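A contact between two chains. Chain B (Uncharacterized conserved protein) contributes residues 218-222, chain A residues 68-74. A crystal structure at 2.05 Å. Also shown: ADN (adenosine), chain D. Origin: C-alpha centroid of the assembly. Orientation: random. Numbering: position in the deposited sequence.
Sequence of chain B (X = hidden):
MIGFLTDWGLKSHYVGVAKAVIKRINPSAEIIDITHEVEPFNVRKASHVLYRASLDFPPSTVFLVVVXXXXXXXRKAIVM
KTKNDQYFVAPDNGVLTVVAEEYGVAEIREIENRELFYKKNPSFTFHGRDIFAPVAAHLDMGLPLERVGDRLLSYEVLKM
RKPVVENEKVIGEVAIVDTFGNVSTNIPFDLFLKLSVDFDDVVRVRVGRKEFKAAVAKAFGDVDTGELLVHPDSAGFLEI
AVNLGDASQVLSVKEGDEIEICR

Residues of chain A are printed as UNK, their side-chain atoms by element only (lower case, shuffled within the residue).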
# COMPACT_ATOMS: atom_id res chain seq x y z
N LYS B 218 -1.88 0.97 -30.86
CA LYS B 218 -2.42 1.97 -29.96
C LYS B 218 -2.89 1.29 -28.67
O LYS B 218 -2.67 1.81 -27.59
CB LYS B 218 -3.58 2.71 -30.64
CG LYS B 218 -3.17 3.48 -31.88
CD LYS B 218 -4.34 4.24 -32.48
CE LYS B 218 -3.90 5.09 -33.67
NZ LYS B 218 -4.97 6.04 -34.10
N ALA B 219 -3.52 0.13 -28.80
CA ALA B 219 -4.02 -0.61 -27.64
C ALA B 219 -3.39 -2.00 -27.52
O ALA B 219 -3.09 -2.64 -28.53
CB ALA B 219 -5.54 -0.74 -27.74
N PHE B 220 -3.21 -2.47 -26.29
CA PHE B 220 -2.63 -3.79 -26.05
C PHE B 220 -3.42 -4.81 -26.87
O PHE B 220 -2.84 -5.72 -27.48
CB PHE B 220 -2.73 -4.17 -24.57
CG PHE B 220 -2.12 -3.16 -23.65
CD1 PHE B 220 -0.73 -3.00 -23.59
CD2 PHE B 220 -2.92 -2.35 -22.84
CE1 PHE B 220 -0.16 -2.05 -22.75
CE2 PHE B 220 -2.36 -1.40 -22.00
CZ PHE B 220 -0.98 -1.25 -21.96
N GLY B 221 -4.74 -4.64 -26.87
CA GLY B 221 -5.62 -5.54 -27.58
C GLY B 221 -5.59 -5.48 -29.10
O GLY B 221 -6.32 -6.22 -29.76
N ASP B 222 -4.76 -4.60 -29.66
CA ASP B 222 -4.67 -4.50 -31.11
C ASP B 222 -3.86 -5.65 -31.70
O ASP B 222 -3.83 -5.82 -32.92
CB ASP B 222 -4.08 -3.16 -31.52
CG ASP B 222 -5.05 -2.01 -31.30
OD1 ASP B 222 -6.28 -2.26 -31.26
OD2 ASP B 222 -4.59 -0.86 -31.17
N UNK A 68 -8.71 -3.31 -16.71
CA UNK A 68 -9.09 -3.10 -18.09
C UNK A 68 -8.08 -3.51 -19.17
O UNK A 68 -7.47 -2.67 -19.81
o UNK A 68 -10.00 0.05 -19.72
o UNK A 68 -10.61 -2.03 -20.18
c UNK A 68 -9.43 -1.60 -18.17
c UNK A 68 -10.06 -1.18 -19.46
N UNK A 69 -7.92 -4.82 -19.38
CA UNK A 69 -6.97 -5.30 -20.38
C UNK A 69 -7.34 -4.86 -21.80
O UNK A 69 -6.49 -4.79 -22.68
c UNK A 69 -6.87 -6.83 -20.33
c UNK A 69 -9.86 -8.43 -22.11
c UNK A 69 -8.20 -7.52 -20.58
c UNK A 69 -9.04 -7.85 -19.52
c UNK A 69 -10.68 -8.73 -21.04
c UNK A 69 -8.62 -7.82 -21.88
o UNK A 69 -11.92 -9.30 -21.25
c UNK A 69 -10.28 -8.45 -19.74
N UNK A 70 -8.62 -4.56 -22.01
CA UNK A 70 -9.07 -4.15 -23.34
C UNK A 70 -9.07 -2.64 -23.52
O UNK A 70 -9.72 -2.11 -24.43
N UNK A 71 -8.34 -1.95 -22.65
CA UNK A 71 -8.27 -0.50 -22.72
C UNK A 71 -7.86 -0.08 -24.14
O UNK A 71 -6.94 -0.65 -24.73
c UNK A 71 -7.30 1.56 -21.62
c UNK A 71 -7.24 0.04 -21.68
c UNK A 71 -5.83 -0.45 -22.02
N UNK A 72 -8.56 0.90 -24.69
CA UNK A 72 -8.23 1.38 -26.02
C UNK A 72 -8.88 0.64 -27.19
O UNK A 72 -8.69 1.04 -28.34
N UNK A 73 -9.62 -0.42 -26.91
CA UNK A 73 -10.29 -1.18 -27.96
C UNK A 73 -11.75 -0.72 -28.07
O UNK A 73 -12.13 0.29 -27.49
o UNK A 73 -11.03 -2.98 -26.50
c UNK A 73 -8.82 -3.17 -27.46
c UNK A 73 -10.26 -2.70 -27.68
N UNK A 74 -12.57 -1.47 -28.81
CA UNK A 74 -13.97 -1.09 -28.99
C UNK A 74 -14.83 -1.41 -27.77
O UNK A 74 -16.03 -1.14 -27.76
c UNK A 74 -14.55 -1.80 -30.21
o UNK A 74 -14.57 -3.21 -30.02
O5' ADN D . -5.34 1.42 -18.44
C5' ADN D . -5.12 0.60 -17.28
C4' ADN D . -5.28 -0.87 -17.66
O4' ADN D . -4.31 -1.29 -18.65
C3' ADN D . -5.09 -1.82 -16.45
O3' ADN D . -6.34 -2.06 -15.80
C2' ADN D . -4.48 -3.08 -17.10
O2' ADN D . -5.31 -4.22 -16.94
C1' ADN D . -4.28 -2.73 -18.58
N9 ADN D . -2.99 -3.26 -19.05
C8 ADN D . -1.74 -2.82 -18.67
N7 ADN D . -0.82 -3.50 -19.27
C5 ADN D . -1.40 -4.42 -20.08
C6 ADN D . -0.91 -5.42 -20.97
N6 ADN D . 0.45 -5.61 -21.14
N1 ADN D . -1.81 -6.18 -21.64
C2 ADN D . -3.14 -6.00 -21.49
N3 ADN D . -3.63 -5.07 -20.66
C4 ADN D . -2.81 -4.27 -19.95
O HOH W 1 -5.93 -3.04 -24.89

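Position 68 of chain A carries two side-chain carbons, the second bearing two oxygens, which defines a carboxylate one methylene from the backbone: aspartate. The side chain of Asp68(A) is out of reach of the chain B stretch and hydrogen-bonds to neighbouring residues of the structure; its backbone N donates to O3' of adenosine at 2.8 Å.

At position 69 a single carbon leads to a six-carbon ring bearing one oxygen. The ring stays clear of the chain B stretch; the backbone O makes the approach, 4.3 Å from CB of Phe220(B). A hydroxylated aromatic ring one carbon from the backbone is the signature of tyrosine. CA of Tyr69(A) lies 3.4 Å from N3 of the adenosine.

Position 70 has no side-chain atoms and is glycine. A CB on Gly70(A) would point away from the chain B stretch and meet nothing there, so this contact does not account for its bareness.

Position 71 bears three carbons, one carrying the other two, and no heteroatom. One of the two terminal carbons lies 3.6 Å from CD2 of Phe220(B), at the edge of that ring and near its plane. A short side chain branched at CB and purely apolar is valine, and the carbon at the ring edge is CG1. The backbone N of Val71(A) closes a type I turn by donating a hydrogen bond to O of Asp68(A) at 3.1 Å.

Position 72 again lacks a side chain. With phi 88° and psi -4°, a CB would be jammed against the preceding carbonyl O, and it would also come within 2.8 Å of CB of Ala219(B). The residue is glycine, and Gly72(A) lets the two backbones come close, with its CA 4.9 Å from CA of Ala219(B).

Position 73 has one carbon carrying an oxygen and a carbon. The terminal carbon rests 4.0 Å from CA of Gly221(B), where a CB on that glycine would clash with it. The branching gives threonine, and Thr73(A) OG1 donates to O of Gly70(A) at 2.6 Å.

Position 74 shows one carbon and then one oxygen: serine. Ser74(A) takes no part in the contact.

No direct hydrogen bond joins the stretches. Close packing dominates: CB of Ala219(B) sits 3.3 Å from the carbonyl O of Val71(A), and CD2 of Phe220(B) meets CG1 of Val71(A). Water 1 supplies the polar link, donating to O of Tyr69(A) at 2.9 Å and to O of Val71(A) at 2.6 Å, and accepting from N of Gly221(B) at 2.8 Å. Adenosine completes the junction: its C4 lies over one face of the Phe220(B) ring, 3.5 Å from CD2 of Phe220(B), so both chains contribute to the nucleoside's surroundings.

Chain A 68-74: DYGVGTS
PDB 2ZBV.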